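Local atomic coordinates of nucleosome assembly protein (Plasmodium falciparum, PDB entry 5X7V), a protein that probably acts as a nuclear-associated histone chaperone of the malaria parasite, binding histones in the course of nucleosome assembly. Residues 67-72 / 135-140; 91-96 / 174-179; 110-115 / 158-163. One frame throughout, in Å; residues are numbered along the deposited sequence.

How the interactions relate
Near the N terminus a long helix, 2-45, leads into the compact part of the chain, where all three contacts lie. Residues 67-72, on a short helix, meet the loop 135-140 in interaction 1 and close the first large loop. Strand 91-97 follows and is met by helix 172-180 in interaction 2. The next strand, 109-116, takes up residues 158-163 in interaction 3, so this contact falls wholly within the span of interaction 2, while interaction 1 crosses both. Interactions 2 and 3 use neighbouring strands of one antiparallel sheet. Interaction 1 lies at the periphery and touches interaction 3 through Phe158 and through Ile138 on Glu159.

Interaction 1: 67-72 / 135-140; sequences PEDIDI and KNPIAA
Pro137 is the centre of this contact, its ring lying against one side of the short helix that holds Glu68, Asp69 and Ile72. The apolar part comes first. CB of Glu68 lies 3.6 Å from CB of Pro137, and these two residues also have the nearest CA atoms of the two segments. One turn further on, Ile72 and Pro137 meet tip to tip, with CD1 of Ile72 3.7 Å from CG of the proline. CB of the ring thus faces Glu68, and CG faces Ile72.

Two acidic side chains add contacts that are not hydrogen bonds. Asp69 crosses the proline at about a right angle, OD1 lying 3.8 Å from CB of Pro137. Its polar partners are Ser156 and the backbone N of Ile157, which between them satisfy both carboxylate oxygens. The chain of Glu68 bends at chi2 (78°), which turns CD out of line with the stem, and OE1 comes to 3.4 Å from CB of Ala140.

No hydrogen bond passes between the segments. Within the loop, OD1 of Asn136 accepts from N of Ile138 at 2.7 Å, the donor standing above the carbonyl plane by 41°, and this bond closes an Asx turn around Pro137. Trp131 also touches Pro137, while Phe158 packs on Asp69 and Ile72. The arrangement is an Asx turn with proline at its middle, set against a short helix at the periphery of the NAP-family domain.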
ATOM      1  N   PRO A  67      30.253   5.332  -0.741  1.00 58.23           N
ATOM      2  CA  PRO A  67      30.865   4.004  -0.683  1.00 56.91           C
ATOM      3  C   PRO A  67      31.230   3.637   0.741  1.00 58.42           C
ATOM      4  O   PRO A  67      31.300   2.462   1.102  1.00 57.74           O
ATOM      5  CB  PRO A  67      32.114   4.155  -1.563  1.00 55.55           C
ATOM      6  CG  PRO A  67      31.753   5.259  -2.504  1.00 55.67           C
ATOM      7  CD  PRO A  67      30.992   6.230  -1.641  1.00 56.39           C
ATOM      8  N   GLU A  68      31.446   4.661   1.551  1.00 55.96           N
ATOM      9  CA  GLU A  68      31.867   4.462   2.918  1.00 55.70           C
ATOM     10  C   GLU A  68      30.801   3.702   3.680  1.00 55.25           C
ATOM     11  O   GLU A  68      31.112   2.874   4.531  1.00 56.38           O
ATOM     12  CB  GLU A  68      32.164   5.799   3.579  1.00 54.61           C
ATOM     13  CG  GLU A  68      33.491   6.379   3.150  1.00 58.13           C
ATOM     14  CD  GLU A  68      33.436   7.037   1.773  1.00 67.18           C
ATOM     15  OE1 GLU A  68      32.632   7.981   1.588  1.00 65.19           O
ATOM     16  OE2 GLU A  68      34.201   6.616   0.871  1.00 75.47           O
ATOM     17  N   ASP A  69      29.545   3.973   3.351  1.00 54.30           N
ATOM     18  CA  ASP A  69      28.441   3.285   3.986  1.00 56.47           C
ATOM     19  C   ASP A  69      28.632   1.782   3.994  1.00 54.15           C
ATOM     20  O   ASP A  69      28.204   1.098   4.937  1.00 53.38           O
ATOM     21  CB  ASP A  69      27.136   3.623   3.284  1.00 56.15           C
ATOM     22  CG  ASP A  69      26.548   4.912   3.765  1.00 55.01           C
ATOM     23  OD1 ASP A  69      27.016   5.433   4.801  1.00 54.36           O
ATOM     24  OD2 ASP A  69      25.597   5.390   3.122  1.00 54.52           O
ATOM     25  N   ILE A  70      29.289   1.286   2.946  1.00 53.84           N
ATOM     26  CA  ILE A  70      29.376  -0.140   2.695  1.00 53.39           C
ATOM     27  C   ILE A  70      30.314  -0.761   3.689  1.00 51.79           C
ATOM     28  O   ILE A  70      30.115  -1.906   4.099  1.00 52.14           O
ATOM     29  CB  ILE A  70      29.857  -0.449   1.265  1.00 54.76           C
ATOM     30  CG1 ILE A  70      28.941   0.203   0.240  1.00 59.43           C
ATOM     31  CG2 ILE A  70      29.888  -1.939   1.005  1.00 54.61           C
ATOM     32  CD1 ILE A  70      29.342  -0.110  -1.165  1.00 54.43           C
ATOM     33  N   ASP A  71      31.324   0.005   4.091  1.00 53.14           N
ATOM     34  CA  ASP A  71      32.343  -0.485   5.033  1.00 54.89           C
ATOM     35  C   ASP A  71      31.742  -0.929   6.352  1.00 51.80           C
ATOM     36  O   ASP A  71      32.120  -1.963   6.888  1.00 52.06           O
ATOM     37  CB  ASP A  71      33.416   0.581   5.297  1.00 62.19           C
ATOM     38  CG  ASP A  71      34.496   0.599   4.233  1.00 68.65           C
ATOM     39  OD1 ASP A  71      34.877  -0.511   3.782  1.00 65.97           O
ATOM     40  OD2 ASP A  71      34.950   1.710   3.849  1.00 71.02           O
ATOM     41  N   ILE A  72      30.801  -0.141   6.860  1.00 53.38           N
ATOM     42  CA  ILE A  72      30.060  -0.485   8.071  1.00 53.61           C
ATOM     43  C   ILE A  72      28.983  -1.543   7.778  1.00 54.27           C
ATOM     44  O   ILE A  72      28.941  -2.591   8.417  1.00 49.82           O
ATOM     45  CB  ILE A  72      29.399   0.770   8.701  1.00 56.06           C
ATOM     46  CG1 ILE A  72      30.452   1.825   9.084  1.00 49.82           C
ATOM     47  CG2 ILE A  72      28.622   0.381   9.944  1.00 53.30           C
ATOM     48  CD1 ILE A  72      30.617   2.943   8.105  1.00 52.95           C
ATOM     49  N   LYS A 135      35.876   8.285  11.430  1.00 55.10           N
ATOM     50  CA  LYS A 135      35.218   7.118  10.845  1.00 56.83           C
ATOM     51  C   LYS A 135      33.774   7.387  10.388  1.00 57.98           C
ATOM     52  O   LYS A 135      33.130   6.517   9.808  1.00 57.70           O
ATOM     53  CB  LYS A 135      35.254   5.960  11.838  1.00 54.29           C
ATOM     54  CG  LYS A 135      36.648   5.623  12.334  1.00 53.71           C
ATOM     55  CD  LYS A 135      37.521   5.118  11.213  1.00 55.32           C
ATOM     56  CE  LYS A 135      38.479   4.032  11.701  1.00 55.32           C
ATOM     57  NZ  LYS A 135      39.653   3.809  10.801  1.00 60.58           N
ATOM     58  N   ASN A 136      33.277   8.591  10.632  1.00 54.82           N
ATOM     59  CA  ASN A 136      31.914   8.912  10.258  1.00 54.82           C
ATOM     60  C   ASN A 136      31.778   9.046   8.751  1.00 55.55           C
ATOM     61  O   ASN A 136      32.439   9.875   8.140  1.00 62.87           O
ATOM     62  CB  ASN A 136      31.469  10.204  10.934  1.00 54.82           C
ATOM     63  CG  ASN A 136      29.993  10.463  10.769  1.00 55.14           C
ATOM     64  OD1 ASN A 136      29.337   9.853   9.924  1.00 64.77           O
ATOM     65  ND2 ASN A 136      29.460  11.388  11.561  1.00 54.62           N
ATOM     66  N   PRO A 137      30.906   8.237   8.135  1.00 60.30           N
ATOM     67  CA  PRO A 137      30.698   8.331   6.679  1.00 57.59           C
ATOM     68  C   PRO A 137      29.691   9.424   6.275  1.00 59.50           C
ATOM     69  O   PRO A 137      29.632   9.814   5.109  1.00 58.48           O
ATOM     70  CB  PRO A 137      30.183   6.941   6.319  1.00 58.22           C
ATOM     71  CG  PRO A 137      29.504   6.452   7.559  1.00 55.47           C
ATOM     72  CD  PRO A 137      30.210   7.084   8.729  1.00 53.92           C
ATOM     73  N   ILE A 138      28.940   9.946   7.243  1.00 56.88           N
ATOM     74  CA  ILE A 138      28.019  11.043   6.992  1.00 54.82           C
ATOM     75  C   ILE A 138      28.880  12.264   6.766  1.00 56.53           C
ATOM     76  O   ILE A 138      28.390  13.360   6.505  1.00 66.82           O
ATOM     77  CB  ILE A 138      27.053  11.282   8.181  1.00 61.97           C
ATOM     78  CG1 ILE A 138      26.305   9.992   8.549  1.00 55.31           C
ATOM     79  CG2 ILE A 138      26.039  12.389   7.862  1.00 55.12           C
ATOM     80  CD1 ILE A 138      25.613  10.054   9.910  1.00 52.62           C
ATOM     81  N   ALA A 139      30.186  12.074   6.903  1.00 63.80           N
ATOM     82  CA  ALA A 139      31.150  13.130   6.640  1.00 59.29           C
ATOM     83  C   ALA A 139      31.863  12.844   5.339  1.00 66.80           C
ATOM     84  O   ALA A 139      33.082  12.650   5.343  1.00 77.10           O
ATOM     85  CB  ALA A 139      32.149  13.237   7.770  1.00 54.68           C
ATOM     86  N   ALA A 140      31.128  12.803   4.227  1.00 59.96           N
ATOM     87  CA  ALA A 140      31.780  12.572   2.936  1.00 60.03           C
ATOM     88  C   ALA A 140      30.952  13.070   1.745  1.00 63.23           C
ATOM     89  O   ALA A 140      29.739  13.276   1.849  1.00 59.22           O
ATOM     90  CB  ALA A 140      32.108  11.092   2.774  1.00 57.93           C
TER

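Interaction 2: 91-96 / 174-179; sequences YKITFI and ELIRRE
Glu174 opens the helical side of the contact by bringing its carboxylate to the Tyr91 ring. Its OE2 lies 3.1 Å from CE1 of Tyr91, approaching the ring obliquely, and the carboxylate and ring planes are 63° apart. OH of the tyrosine is also 3.1 Å from that OE2. The Glu174 chain is bent at chi2 (-55°), which turns CD aside from the line of the stem. The other oxygen, OE1, faces Arg177 along the helix.

Ile176 supplies the apolar part. Its CD1 meets CD1 of Ile93 tip to tip at 3.9 Å, and CG2 of Ile176 touches the same methyl, so the end of Ile93 rests against both branches. The CD1 methyl of Ile176 also reaches CZ of Phe95 at 4.3 Å, a looser and oblique approach.

Arg177 comes last. Its CD lies over one face of the Tyr91 ring, 4.0 Å from CD1, and the two side chains cross at about a right angle. Beyond CD the chain bends, and NE and NH2 both point to OE1 of Glu174. The salt bridge is long, 3.4 Å from NH2 to OE1, and both of its hydrogen bonds are weak. The pair therefore borders the tyrosine with a carboxylate and the aliphatic part of an arginine.

The axis of segment 174-179 crosses that of strand 91-96 at 107°, with a closest approach of 10.1 Å. Strands 76-82 and 109-116 flank that strand: Leu81 touches Tyr91 and Ile93, and Phe116 meets Glu174. Phe161, from the loop before the helix, packs edge-to-face with Phe95.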
ATOM      1  N   TYR A  91       6.023   0.576  13.528  1.00 61.21           N
ATOM      2  CA  TYR A  91       7.114  -0.403  13.423  1.00 55.50           C
ATOM      3  C   TYR A  91       8.457   0.015  14.043  1.00 55.30           C
ATOM      4  O   TYR A  91       8.726   1.194  14.294  1.00 53.23           O
ATOM      5  CB  TYR A  91       7.355  -0.741  11.971  1.00 53.56           C
ATOM      6  CG  TYR A  91       7.900   0.413  11.159  1.00 63.23           C
ATOM      7  CD1 TYR A  91       7.067   1.416  10.688  1.00 63.56           C
ATOM      8  CD2 TYR A  91       9.248   0.479  10.833  1.00 55.65           C
ATOM      9  CE1 TYR A  91       7.563   2.457   9.924  1.00 54.68           C
ATOM     10  CE2 TYR A  91       9.750   1.517  10.070  1.00 57.21           C
ATOM     11  CZ  TYR A  91       8.901   2.503   9.619  1.00 58.62           C
ATOM     12  OH  TYR A  91       9.409   3.535   8.858  1.00 59.42           O
ATOM     13  N   LYS A  92       9.305  -0.988  14.245  1.00 57.60           N
ATOM     14  CA  LYS A  92      10.604  -0.827  14.877  1.00 53.98           C
ATOM     15  C   LYS A  92      11.663  -1.614  14.086  1.00 55.55           C
ATOM     16  O   LYS A  92      11.575  -2.839  13.954  1.00 54.00           O
ATOM     17  CB  LYS A  92      10.539  -1.310  16.324  1.00 52.80           C
ATOM     18  CG  LYS A  92      11.655  -0.817  17.201  1.00 52.93           C
ATOM     19  CD  LYS A  92      12.127  -1.895  18.157  1.00 55.73           C
ATOM     20  CE  LYS A  92      11.033  -2.348  19.102  1.00 66.31           C
ATOM     21  NZ  LYS A  92      10.832  -1.373  20.248  1.00 78.75           N
ATOM     22  N   ILE A  93      12.662  -0.924  13.548  1.00 54.18           N
ATOM     23  CA  ILE A  93      13.712  -1.615  12.813  1.00 49.82           C
ATOM     24  C   ILE A  93      15.017  -1.594  13.605  1.00 53.55           C
ATOM     25  O   ILE A  93      15.387  -0.577  14.188  1.00 53.06           O
ATOM     26  CB  ILE A  93      13.925  -1.006  11.431  1.00 54.16           C
ATOM     27  CG1 ILE A  93      12.675  -1.165  10.576  1.00 53.53           C
ATOM     28  CG2 ILE A  93      15.047  -1.683  10.728  1.00 55.48           C
ATOM     29  CD1 ILE A  93      12.795  -0.490   9.240  1.00 49.82           C
ATOM     30  N   THR A  94      15.701  -2.734  13.616  1.00 53.14           N
ATOM     31  CA  THR A  94      16.834  -2.980  14.489  1.00 53.34           C
ATOM     32  C   THR A  94      18.041  -3.482  13.683  1.00 52.76           C
ATOM     33  O   THR A  94      17.981  -4.519  13.031  1.00 49.82           O
ATOM     34  CB  THR A  94      16.437  -4.002  15.594  1.00 55.14           C
ATOM     35  OG1 THR A  94      15.344  -3.483  16.361  1.00 53.25           O
ATOM     36  CG2 THR A  94      17.598  -4.324  16.524  1.00 55.93           C
ATOM     37  N   PHE A  95      19.131  -2.720  13.725  1.00 52.11           N
ATOM     38  CA  PHE A  95      20.387  -3.086  13.057  1.00 53.30           C
ATOM     39  C   PHE A  95      21.376  -3.645  14.076  1.00 53.88           C
ATOM     40  O   PHE A  95      21.717  -2.967  15.031  1.00 51.90           O
ATOM     41  CB  PHE A  95      21.019  -1.876  12.351  1.00 53.59           C
ATOM     42  CG  PHE A  95      20.249  -1.387  11.150  1.00 52.73           C
ATOM     43  CD1 PHE A  95      18.881  -1.203  11.200  1.00 52.48           C
ATOM     44  CD2 PHE A  95      20.909  -1.063   9.979  1.00 55.15           C
ATOM     45  CE1 PHE A  95      18.200  -0.746  10.108  1.00 52.10           C
ATOM     46  CE2 PHE A  95      20.215  -0.603   8.879  1.00 52.06           C
ATOM     47  CZ  PHE A  95      18.865  -0.450   8.947  1.00 51.57           C
ATOM     48  N   ILE A  96      21.823  -4.880  13.893  1.00 51.95           N
ATOM     49  CA  ILE A  96      22.820  -5.420  14.808  1.00 54.17           C
ATOM     50  C   ILE A  96      24.135  -5.632  14.063  1.00 53.27           C
ATOM     51  O   ILE A  96      24.176  -6.331  13.050  1.00 52.93           O
ATOM     52  CB  ILE A  96      22.371  -6.751  15.473  1.00 54.41           C
ATOM     53  CG1 ILE A  96      20.909  -6.672  15.928  1.00 51.59           C
ATOM     54  CG2 ILE A  96      23.244  -7.056  16.663  1.00 51.11           C
ATOM     55  CD1 ILE A  96      20.425  -7.890  16.614  1.00 49.82           C
ATOM     56  N   GLU A 174      10.661   2.919   5.502  1.00 55.35           N
ATOM     57  CA  GLU A 174       9.488   2.558   4.725  1.00 60.15           C
ATOM     58  C   GLU A 174       9.839   1.658   3.578  1.00 58.25           C
ATOM     59  O   GLU A 174       9.099   0.738   3.284  1.00 58.72           O
ATOM     60  CB  GLU A 174       8.776   3.794   4.200  1.00 57.95           C
ATOM     61  CG  GLU A 174       7.872   4.430   5.230  1.00 67.88           C
ATOM     62  CD  GLU A 174       6.849   3.465   5.808  1.00 62.94           C
ATOM     63  OE1 GLU A 174       6.002   2.983   5.027  1.00 63.82           O
ATOM     64  OE2 GLU A 174       6.899   3.195   7.033  1.00 54.42           O
ATOM     65  N   LEU A 175      10.958   1.928   2.918  1.00 61.87           N
ATOM     66  CA  LEU A 175      11.394   1.075   1.825  1.00 56.25           C
ATOM     67  C   LEU A 175      11.642  -0.329   2.355  1.00 54.89           C
ATOM     68  O   LEU A 175      11.304  -1.299   1.698  1.00 55.01           O
ATOM     69  CB  LEU A 175      12.664   1.604   1.160  1.00 56.57           C
ATOM     70  CG  LEU A 175      12.792   3.045   0.679  1.00 56.15           C
ATOM     71  CD1 LEU A 175      14.241   3.268   0.336  1.00 61.48           C
ATOM     72  CD2 LEU A 175      11.900   3.369  -0.516  1.00 56.49           C
ATOM     73  N   ILE A 176      12.225  -0.434   3.547  1.00 54.11           N
ATOM     74  CA  ILE A 176      12.457  -1.748   4.140  1.00 61.52           C
ATOM     75  C   ILE A 176      11.135  -2.460   4.384  1.00 54.60           C
ATOM     76  O   ILE A 176      10.921  -3.559   3.880  1.00 54.67           O
ATOM     77  CB  ILE A 176      13.228  -1.685   5.467  1.00 52.39           C
ATOM     78  CG1 ILE A 176      14.722  -1.516   5.243  1.00 51.71           C
ATOM     79  CG2 ILE A 176      13.094  -2.970   6.188  1.00 55.56           C
ATOM     80  CD1 ILE A 176      15.459  -1.266   6.537  1.00 51.56           C
ATOM     81  N   ARG A 177      10.257  -1.818   5.153  1.00 56.00           N
ATOM     82  CA  ARG A 177       8.955  -2.388   5.508  1.00 66.30           C
ATOM     83  C   ARG A 177       8.160  -2.807   4.290  1.00 55.63           C
ATOM     84  O   ARG A 177       7.693  -3.935   4.225  1.00 58.75           O
ATOM     85  CB  ARG A 177       8.121  -1.385   6.329  1.00 60.44           C
ATOM     86  CG  ARG A 177       6.754  -1.926   6.805  1.00 59.35           C
ATOM     87  CD  ARG A 177       5.910  -0.837   7.543  1.00 71.54           C
ATOM     88  NE  ARG A 177       5.209   0.084   6.627  1.00 70.94           N
ATOM     89  CZ  ARG A 177       4.064  -0.198   5.992  1.00 78.29           C
ATOM     90  NH1 ARG A 177       3.466  -1.381   6.150  1.00 75.74           N
ATOM     91  NH2 ARG A 177       3.512   0.700   5.188  1.00 73.01           N
ATOM     92  N   ARG A 178       8.023  -1.897   3.329  1.00 53.91           N
ATOM     93  CA  ARG A 178       7.088  -2.061   2.225  1.00 52.55           C
ATOM     94  C   ARG A 178       7.663  -2.759   1.007  1.00 51.58           C
ATOM     95  O   ARG A 178       6.922  -3.304   0.211  1.00 51.58           O
ATOM     96  CB  ARG A 178       6.535  -0.698   1.801  1.00 64.98           C
ATOM     97  CG  ARG A 178       5.603  -0.038   2.828  1.00 69.10           C
ATOM     98  CD  ARG A 178       5.188   1.372   2.403  1.00 78.64           C
ATOM     99  NE  ARG A 178       4.357   1.405   1.201  1.00 96.93           N
ATOM    100  CZ  ARG A 178       4.056   2.517   0.534  1.00110.25           C
ATOM    101  NH1 ARG A 178       4.544   3.684   0.934  1.00119.22           N
ATOM    102  NH2 ARG A 178       3.288   2.461  -0.551  1.00121.66           N
ATOM    103  N   GLU A 179       8.976  -2.763   0.854  1.00 55.50           N
ATOM    104  CA  GLU A 179       9.545  -3.314  -0.371  1.00 57.81           C
ATOM    105  C   GLU A 179      10.597  -4.395  -0.180  1.00 52.97           C
ATOM    106  O   GLU A 179      10.631  -5.337  -0.967  1.00 55.98           O
ATOM    107  CB  GLU A 179      10.121  -2.182  -1.218  1.00 56.05           C
ATOM    108  CG  GLU A 179       9.033  -1.423  -1.955  1.00 61.90           C
ATOM    109  CD  GLU A 179       9.556  -0.224  -2.710  1.00 71.27           C
ATOM    110  OE1 GLU A 179       9.976  -0.382  -3.897  1.00 66.27           O
ATOM    111  OE2 GLU A 179       9.516   0.874  -2.106  1.00 60.99           O
TER

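Interaction 3: 110-115 / 158-163; sequences LVKHVT and FEWFTT
The contact belongs to the covering of the NAP-domain sheet by the connection before helix 172-180, where a short 3-10 turn ends in an inverse gamma turn centred on Phe161. Lys112, from strand 109-116, extends toward this turn, over one face of Trp160. The two side chains cross obliquely: CD of the lysine sits 3.6 Å from the centroid of the six-membered ring of the indole, in a CH-pi contact. With CG anti to the backbone N (chi1 -170°) and the chain straight beyond it, the ammonium group reaches the five-membered ring. There NZ makes a cation-pi contact with Trp160, 3.8 Å from the centroid and 18° off the normal.

The same nitrogen gives two hydrogen bonds to the turn. One goes to O of Trp160 at 2.6 Å, nearly along the C=O axis; the other goes to O of Thr162 at 3.2 Å, with the donor tilted from the carbonyl plane. Lysine thus ties together the two carbonyls that flank Phe161, and its ammonium group, on a buried residue, is probably stabilised by these oxygens and the indole face.

CD1 of Leu110 makes a CH-pi contact over one face of Phe161, offset toward the rim, 4.1 Å from the centroid, with CE3 of Trp160 over the centre of the opposite face. CB of Leu110 adds a contact of 3.6 Å to CE1 of Phe161. In the 3-10 stretch, Phe158 meets CD1 of Leu110 at its ring edge.

Strand 109-116 lies between strands 91-97 and 121-126, Val123 of the latter touching Lys112. Phe158 also packs on Phe97 and on Leu73 of helix 68-73.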
ATOM      1  N   LEU A 110      21.664  -0.669  16.653  1.00 52.77           N
ATOM      2  CA  LEU A 110      20.954   0.562  16.354  1.00 50.83           C
ATOM      3  C   LEU A 110      19.453   0.290  16.269  1.00 59.31           C
ATOM      4  O   LEU A 110      19.036  -0.636  15.571  1.00 56.29           O
ATOM      5  CB  LEU A 110      21.443   1.146  15.041  1.00 52.57           C
ATOM      6  CG  LEU A 110      22.939   1.301  14.904  1.00 49.82           C
ATOM      7  CD1 LEU A 110      23.262   1.763  13.513  1.00 49.82           C
ATOM      8  CD2 LEU A 110      23.380   2.309  15.907  1.00 52.71           C
ATOM      9  N   VAL A 111      18.637   1.072  16.965  1.00 53.97           N
ATOM     10  CA  VAL A 111      17.192   0.910  16.824  1.00 57.00           C
ATOM     11  C   VAL A 111      16.531   2.207  16.388  1.00 53.97           C
ATOM     12  O   VAL A 111      16.978   3.296  16.711  1.00 53.97           O
ATOM     13  CB  VAL A 111      16.511   0.415  18.135  1.00 53.97           C
ATOM     14  CG1 VAL A 111      16.958  -0.994  18.480  1.00 67.54           C
ATOM     15  CG2 VAL A 111      16.811   1.362  19.280  1.00 68.68           C
ATOM     16  N   LYS A 112      15.471   2.081  15.615  1.00 58.07           N
ATOM     17  CA  LYS A 112      14.593   3.211  15.372  1.00 54.78           C
ATOM     18  C   LYS A 112      13.149   2.738  15.407  1.00 53.26           C
ATOM     19  O   LYS A 112      12.742   1.890  14.618  1.00 57.77           O
ATOM     20  CB  LYS A 112      14.911   3.886  14.049  1.00 52.96           C
ATOM     21  CG  LYS A 112      14.193   5.187  13.871  1.00 51.61           C
ATOM     22  CD  LYS A 112      14.598   5.819  12.566  1.00 51.74           C
ATOM     23  CE  LYS A 112      13.949   7.175  12.433  1.00 54.35           C
ATOM     24  NZ  LYS A 112      14.490   7.958  11.306  1.00 53.33           N
ATOM     25  N   HIS A 113      12.399   3.286  16.351  1.00 52.61           N
ATOM     26  CA  HIS A 113      11.021   2.915  16.604  1.00 55.56           C
ATOM     27  C   HIS A 113      10.144   4.093  16.171  1.00 53.35           C
ATOM     28  O   HIS A 113      10.364   5.229  16.575  1.00 52.87           O
ATOM     29  CB  HIS A 113      10.857   2.546  18.087  1.00 54.39           C
ATOM     30  CG  HIS A 113       9.464   2.188  18.494  1.00 55.07           C
ATOM     31  ND1 HIS A 113       9.151   1.750  19.764  1.00 58.51           N
ATOM     32  CD2 HIS A 113       8.297   2.222  17.809  1.00 63.61           C
ATOM     33  CE1 HIS A 113       7.852   1.523  19.840  1.00 58.84           C
ATOM     34  NE2 HIS A 113       7.310   1.806  18.666  1.00 58.44           N
ATOM     35  N   VAL A 114       9.155   3.805  15.335  1.00 54.26           N
ATOM     36  CA  VAL A 114       8.362   4.831  14.661  1.00 57.00           C
ATOM     37  C   VAL A 114       6.850   4.676  14.851  1.00 55.85           C
ATOM     38  O   VAL A 114       6.332   3.555  14.782  1.00 60.43           O
ATOM     39  CB  VAL A 114       8.675   4.806  13.150  1.00 62.81           C
ATOM     40  CG1 VAL A 114       7.788   5.757  12.393  1.00 54.62           C
ATOM     41  CG2 VAL A 114      10.148   5.097  12.922  1.00 55.75           C
ATOM     42  N   THR A 115       6.138   5.781  15.074  1.00 53.97           N
ATOM     43  CA  THR A 115       4.679   5.731  14.996  1.00 57.77           C
ATOM     44  C   THR A 115       4.156   6.733  13.997  1.00 54.24           C
ATOM     45  O   THR A 115       4.925   7.454  13.380  1.00 54.68           O
ATOM     46  CB  THR A 115       3.989   6.009  16.348  1.00 62.76           C
ATOM     47  OG1 THR A 115       4.293   7.338  16.780  1.00 67.54           O
ATOM     48  CG2 THR A 115       4.447   5.006  17.394  1.00 67.54           C
ATOM     49  N   PHE A 158      23.112   6.025   7.017  1.00 53.05           N
ATOM     50  CA  PHE A 158      23.111   6.165   8.453  1.00 49.82           C
ATOM     51  C   PHE A 158      22.594   7.518   8.884  1.00 52.81           C
ATOM     52  O   PHE A 158      22.426   7.746  10.077  1.00 54.03           O
ATOM     53  CB  PHE A 158      24.501   5.950   9.011  1.00 51.28           C
ATOM     54  CG  PHE A 158      24.986   4.560   8.852  1.00 49.82           C
ATOM     55  CD1 PHE A 158      24.489   3.559   9.657  1.00 53.45           C
ATOM     56  CD2 PHE A 158      25.941   4.244   7.901  1.00 55.12           C
ATOM     57  CE1 PHE A 158      24.911   2.275   9.515  1.00 49.82           C
ATOM     58  CE2 PHE A 158      26.376   2.965   7.762  1.00 49.82           C
ATOM     59  CZ  PHE A 158      25.851   1.974   8.579  1.00 54.90           C
ATOM     60  N   GLU A 159      22.330   8.407   7.927  1.00 53.30           N
ATOM     61  CA  GLU A 159      21.601   9.645   8.219  1.00 54.62           C
ATOM     62  C   GLU A 159      20.140   9.376   8.557  1.00 53.30           C
ATOM     63  O   GLU A 159      19.425  10.271   9.016  1.00 54.76           O
ATOM     64  CB  GLU A 159      21.658  10.621   7.047  1.00 53.83           C
ATOM     65  CG  GLU A 159      23.039  11.103   6.727  1.00 53.97           C
ATOM     66  CD  GLU A 159      23.007  12.268   5.782  1.00 63.60           C
ATOM     67  OE1 GLU A 159      22.420  13.306   6.179  1.00 74.95           O
ATOM     68  OE2 GLU A 159      23.551  12.145   4.656  1.00 62.41           O
ATOM     69  N   TRP A 160      19.697   8.146   8.305  1.00 57.73           N
ATOM     70  CA  TRP A 160      18.335   7.756   8.594  1.00 54.75           C
ATOM     71  C   TRP A 160      18.103   7.621  10.099  1.00 52.93           C
ATOM     72  O   TRP A 160      16.963   7.662  10.561  1.00 53.93           O
ATOM     73  CB  TRP A 160      17.983   6.453   7.875  1.00 55.07           C
ATOM     74  CG  TRP A 160      16.571   6.048   8.172  1.00 55.30           C
ATOM     75  CD1 TRP A 160      15.440   6.714   7.806  1.00 53.27           C
ATOM     76  CD2 TRP A 160      16.142   4.911   8.920  1.00 53.65           C
ATOM     77  NE1 TRP A 160      14.334   6.063   8.277  1.00 54.22           N
ATOM     78  CE2 TRP A 160      14.736   4.951   8.965  1.00 56.71           C
ATOM     79  CE3 TRP A 160      16.807   3.861   9.551  1.00 54.84           C
ATOM     80  CZ2 TRP A 160      13.985   3.984   9.629  1.00 55.76           C
ATOM     81  CZ3 TRP A 160      16.053   2.894  10.204  1.00 57.18           C
ATOM     82  CH2 TRP A 160      14.661   2.964  10.234  1.00 54.32           C
ATOM     83  N   PHE A 161      19.183   7.489  10.868  1.00 54.06           N
ATOM     84  CA  PHE A 161      19.071   7.378  12.319  1.00 53.35           C
ATOM     85  C   PHE A 161      19.038   8.738  13.031  1.00 52.17           C
ATOM     86  O   PHE A 161      19.863   9.035  13.900  1.00 51.06           O
ATOM     87  CB  PHE A 161      20.202   6.518  12.851  1.00 51.71           C
ATOM     88  CG  PHE A 161      20.112   5.096  12.407  1.00 56.01           C
ATOM     89  CD1 PHE A 161      19.345   4.172  13.132  1.00 53.42           C
ATOM     90  CD2 PHE A 161      20.772   4.671  11.249  1.00 53.30           C
ATOM     91  CE1 PHE A 161      19.241   2.853  12.719  1.00 49.82           C
ATOM     92  CE2 PHE A 161      20.670   3.347  10.826  1.00 51.87           C
ATOM     93  CZ  PHE A 161      19.899   2.442  11.558  1.00 51.74           C
ATOM     94  N   THR A 162      18.051   9.545  12.651  1.00 53.32           N
ATOM     95  CA  THR A 162      17.711  10.775  13.356  1.00 57.12           C
ATOM     96  C   THR A 162      16.257  10.803  13.884  1.00 60.46           C
ATOM     97  O   THR A 162      15.437   9.915  13.586  1.00 52.96           O
ATOM     98  CB  THR A 162      17.918  11.998  12.466  1.00 56.74           C
ATOM     99  OG1 THR A 162      17.434  13.162  13.149  1.00 62.50           O
ATOM    100  CG2 THR A 162      17.172  11.834  11.149  1.00 58.17           C
ATOM    101  N   THR A 163      15.973  11.827  14.691  1.00 63.96           N
ATOM    102  CA  THR A 163      14.636  12.082  15.213  1.00 57.79           C
ATOM    103  C   THR A 163      13.976  13.054  14.270  1.00 61.16           C
ATOM    104  O   THR A 163      12.753  13.094  14.134  1.00 73.33           O
ATOM    105  CB  THR A 163      14.660  12.678  16.636  1.00 59.85           C
ATOM    106  OG1 THR A 163      15.258  11.752  17.537  1.00 58.46           O
ATOM    107  CG2 THR A 163      13.260  12.989  17.135  1.00 73.20           C
TER